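Local coordinates for protein Myo-inositol 2-dehydrogenase (Lactobacillus plantarum WCFS1, PDB 3CEA) that probably catalyses the NAD-dependent oxidation of myo-inositol at its 2-hydroxyl, binding the dinucleotide with a Rossmann-fold domain, at residues Phe130-Asp135 and Ile188-Leu193. Sequence-based numbering, arbitrary orientation.
Sequences FMRRYD and IHDIDL. With NAD (nicotinamide-adenine-dinucleotide), chain E.
Arg133 and Arg132 of the loop 130-135 pair with Asp192 and Asp190 of helix 182-198. Arg133 holds Asp192 side-on: NE reaches OD2 at 2.8 Å in a nearly straight bond (171°), within the guanidinium plane and on the syn side of the carboxylate, while NH2 bonds to OD1 from above the carboxylate plane. An alanine here removes both bonds and would probably leave the buried Asp192 carboxylate with its charge poorly compensated and freer to turn off the Phe130 ring. Arg132 pairs differently, through one nitrogen: NH1 lies 2.8 Å from Asp190 OD1, the guanidinium and carboxylate planes steeply inclined, and a water accepts weakly from Arg132 NH2 and donates to Asp190 OD2.

Stacking supplies the second kind of contact. With CG anti to the backbone N (chi1 177°), the Asp192 carboxylate is carried out over the Phe130 ring and lies nearly parallel to it, 7° between planes. Its CB makes a CH-pi contact over the ring, 4.0 Å from the centroid. By contrast, His189 CB lies over the centre of the Arg132 guanidinium face, 3.3 Å from Arg132 CZ; the imidazole plane is nearly parallel, but CZ sits oblique to that ring. Ile188 CG1 packs against Phe130 CE1.

Toward the cofactor, selenomethionine Met131 meets the imidazole obliquely, SE 3.6 Å from His189 CE1. The nicotinamide carboxamide oxygen O7N of NAD lies 3.2 Å from Met131 CE and 3.3 Å from His189 CE1.

Paired arginines and aspartates thus balance the buried charges, whereas Arg132 NE and His189 ND1 find no partner in the model; Met131 and His189 are set beside the carboxamide as part of the NAD pocket.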
loop_
_atom_site.group_PDB
_atom_site.type_symbol
_atom_site.label_atom_id
_atom_site.label_comp_id
_atom_site.label_asym_id
_atom_site.label_seq_id
_atom_site.Cartn_x
_atom_site.Cartn_y
_atom_site.Cartn_z
ATOM N N PHE A 130 9.968 4.935 28.139
ATOM C CA PHE A 130 9.796 5.360 26.746
ATOM C C PHE A 130 10.217 4.238 25.801
ATOM O O PHE A 130 11.334 4.241 25.265
ATOM C CB PHE A 130 10.559 6.656 26.443
ATOM C CG PHE A 130 9.975 7.880 27.098
ATOM C CD1 PHE A 130 8.644 8.239 26.884
ATOM C CD2 PHE A 130 10.763 8.692 27.911
ATOM C CE1 PHE A 130 8.103 9.379 27.485
ATOM C CE2 PHE A 130 10.233 9.835 28.513
ATOM C CZ PHE A 130 8.901 10.178 28.300
HETATM N N MSE A 131 9.311 3.282 25.607
HETATM C CA MSE A 131 9.608 2.046 24.883
HETATM C C MSE A 131 9.809 2.234 23.377
HETATM O O MSE A 131 10.519 1.443 22.748
HETATM C CB MSE A 131 8.537 0.976 25.155
HETATM C CG MSE A 131 7.235 1.130 24.368
HETATM SE SE MSE A 131 6.219 2.710 24.872
HETATM C CE MSE A 131 4.793 2.544 23.601
ATOM N N ARG A 132 9.197 3.274 22.808
ATOM C CA ARG A 132 9.246 3.501 21.356
ATOM C C ARG A 132 10.667 3.663 20.827
ATOM O O ARG A 132 10.930 3.381 19.657
ATOM C CB ARG A 132 8.382 4.696 20.944
ATOM C CG ARG A 132 6.898 4.496 21.209
ATOM C CD ARG A 132 6.065 5.559 20.527
ATOM N NE ARG A 132 4.689 5.562 21.024
ATOM C CZ ARG A 132 3.792 6.500 20.741
ATOM N NH1 ARG A 132 4.115 7.525 19.961
ATOM N NH2 ARG A 132 2.569 6.420 21.246
ATOM N N ARG A 133 11.576 4.101 21.697
ATOM C CA ARG A 133 12.995 4.227 21.355
ATOM C C ARG A 133 13.649 2.868 21.087
ATOM O O ARG A 133 14.674 2.785 20.405
ATOM C CB ARG A 133 13.757 4.957 22.464
ATOM C CG ARG A 133 13.445 6.441 22.580
ATOM C CD ARG A 133 14.676 7.200 23.052
ATOM N NE ARG A 133 14.370 8.555 23.507
ATOM C CZ ARG A 133 15.289 9.463 23.830
ATOM N NH1 ARG A 133 16.583 9.174 23.742
ATOM N NH2 ARG A 133 14.915 10.669 24.240
ATOM N N TYR A 134 13.045 1.814 21.633
ATOM C CA TYR A 134 13.517 0.439 21.463
ATOM C C TYR A 134 12.898 -0.244 20.242
ATOM O O TYR A 134 13.446 -1.227 19.734
ATOM C CB TYR A 134 13.220 -0.386 22.719
ATOM C CG TYR A 134 13.997 0.049 23.942
ATOM C CD1 TYR A 134 13.538 1.090 24.753
ATOM C CD2 TYR A 134 15.191 -0.582 24.291
ATOM C CE1 TYR A 134 14.252 1.492 25.878
ATOM C CE2 TYR A 134 15.911 -0.187 25.412
ATOM C CZ TYR A 134 15.436 0.848 26.200
ATOM O OH TYR A 134 16.145 1.239 27.310
ATOM N N ASP A 135 11.757 0.276 19.783
ATOM C CA ASP A 135 11.039 -0.285 18.634
ATOM C C ASP A 135 11.930 -0.338 17.393
ATOM O O ASP A 135 12.667 0.608 17.110
ATOM C CB ASP A 135 9.768 0.518 18.346
ATOM C CG ASP A 135 9.028 0.018 17.121
ATOM O OD1 ASP A 135 8.346 -1.025 17.215
ATOM O OD2 ASP A 135 9.134 0.667 16.060
ATOM N N ILE A 188 3.021 12.442 25.039
ATOM C CA ILE A 188 4.332 12.472 25.696
ATOM C C ILE A 188 5.380 11.622 24.967
ATOM O O ILE A 188 6.561 11.980 24.925
ATOM C CB ILE A 188 4.221 12.055 27.193
ATOM C CG1 ILE A 188 5.455 12.502 27.983
ATOM C CG2 ILE A 188 3.955 10.554 27.336
ATOM C CD1 ILE A 188 5.308 12.378 29.485
ATOM N N HIS A 189 4.933 10.506 24.390
ATOM C CA HIS A 189 5.798 9.596 23.650
ATOM C C HIS A 189 6.406 10.272 22.431
ATOM O O HIS A 189 7.610 10.167 22.195
ATOM C CB HIS A 189 5.017 8.363 23.210
ATOM C CG HIS A 189 4.608 7.469 24.337
ATOM N ND1 HIS A 189 5.454 6.528 24.884
ATOM C CD2 HIS A 189 3.439 7.363 25.011
ATOM C CE1 HIS A 189 4.824 5.884 25.849
ATOM N NE2 HIS A 189 3.600 6.370 25.946
ATOM N N ASP A 190 5.560 10.962 21.667
ATOM C CA ASP A 190 5.983 11.686 20.468
ATOM C C ASP A 190 6.893 12.862 20.810
ATOM O O ASP A 190 7.835 13.159 20.070
ATOM C CB ASP A 190 4.770 12.174 19.673
ATOM C CG ASP A 190 3.839 11.042 19.261
ATOM O OD1 ASP A 190 4.335 10.028 18.713
ATOM O OD2 ASP A 190 2.608 11.176 19.475
ATOM N N ILE A 191 6.605 13.523 21.932
ATOM C CA ILE A 191 7.446 14.611 22.437
ATOM C C ILE A 191 8.881 14.125 22.628
ATOM O O ILE A 191 9.823 14.747 22.127
ATOM C CB ILE A 191 6.885 15.217 23.751
ATOM C CG1 ILE A 191 5.598 15.995 23.461
ATOM C CG2 ILE A 191 7.924 16.126 24.421
ATOM C CD1 ILE A 191 4.801 16.389 24.685
ATOM N N ASP A 192 9.031 13.000 23.329
ATOM C CA ASP A 192 10.333 12.367 23.532
ATOM C C ASP A 192 11.000 12.017 22.201
ATOM O O ASP A 192 12.202 12.234 22.025
ATOM C CB ASP A 192 10.192 11.111 24.397
ATOM C CG ASP A 192 11.511 10.376 24.582
ATOM O OD1 ASP A 192 12.387 10.898 25.308
ATOM O OD2 ASP A 192 11.670 9.275 24.005
ATOM N N LEU A 193 10.211 11.482 21.270
ATOM C CA LEU A 193 10.704 11.095 19.947
ATOM C C LEU A 193 11.211 12.298 19.166
ATOM O O LEU A 193 12.251 12.228 18.514
ATOM C CB LEU A 193 9.614 10.370 19.149
ATOM C CG LEU A 193 9.171 8.978 19.615
ATOM C CD1 LEU A 193 7.874 8.582 18.927
ATOM C CD2 LEU A 193 10.256 7.923 19.388
HETATM P PA NAD E . -4.462 0.234 34.965
HETATM O O1A NAD E . -4.961 -0.652 33.889
HETATM O O2A NAD E . -5.554 1.020 35.580
HETATM O O5B NAD E . -3.681 -0.654 36.058
HETATM C C5B NAD E . -3.290 -0.099 37.298
HETATM C C4B NAD E . -2.898 -1.217 38.262
HETATM O O4B NAD E . -2.227 -0.688 39.393
HETATM C C3B NAD E . -4.107 -1.979 38.779
HETATM O O3B NAD E . -3.823 -3.352 38.673
HETATM C C2B NAD E . -4.234 -1.573 40.234
HETATM O O2B NAD E . -4.672 -2.633 41.055
HETATM C C1B NAD E . -2.822 -1.141 40.595
HETATM N N9A NAD E . -2.823 -0.071 41.611
HETATM C C8A NAD E . -3.509 1.118 41.562
HETATM N N7A NAD E . -3.239 1.825 42.683
HETATM C C5A NAD E . -2.393 1.101 43.451
HETATM C C6A NAD E . -1.810 1.351 44.688
HETATM N N6A NAD E . -1.864 2.575 45.202
HETATM N N1A NAD E . -0.965 0.405 45.243
HETATM C C2A NAD E . -0.703 -0.779 44.572
HETATM N N3A NAD E . -1.288 -1.021 43.342
HETATM C C4A NAD E . -2.120 -0.095 42.790
HETATM O O3 NAD E . -3.332 1.229 34.393
HETATM P PN NAD E . -2.347 0.800 33.192
HETATM O O1N NAD E . -1.915 -0.605 33.391
HETATM O O2N NAD E . -2.989 1.220 31.931
HETATM O O5D NAD E . -1.067 1.756 33.373
HETATM C C5D NAD E . -0.403 1.942 34.600
HETATM C C4D NAD E . 0.755 2.906 34.361
HETATM O O4D NAD E . 1.425 2.575 33.157
HETATM C C3D NAD E . 0.280 4.346 34.241
HETATM O O3D NAD E . 1.064 5.159 35.083
HETATM C C2D NAD E . 0.503 4.706 32.785
HETATM O O2D NAD E . 0.959 6.027 32.630
HETATM C C1D NAD E . 1.546 3.703 32.310
HETATM N N1N NAD E . 1.347 3.333 30.895
HETATM C C2N NAD E . 2.412 3.417 30.033
HETATM C C3N NAD E . 2.262 3.077 28.685
HETATM C C7N NAD E . 3.452 2.997 27.772
HETATM O O7N NAD E . 3.236 3.091 26.383
HETATM N N7N NAD E . 4.678 2.839 28.282
HETATM C C4N NAD E . 1.019 2.654 28.220
HETATM C C5N NAD E . -0.058 2.573 29.101
HETATM C C6N NAD E . 0.120 2.916 30.440
HETATM O O HOH W 1 1.840 9.501 21.274
#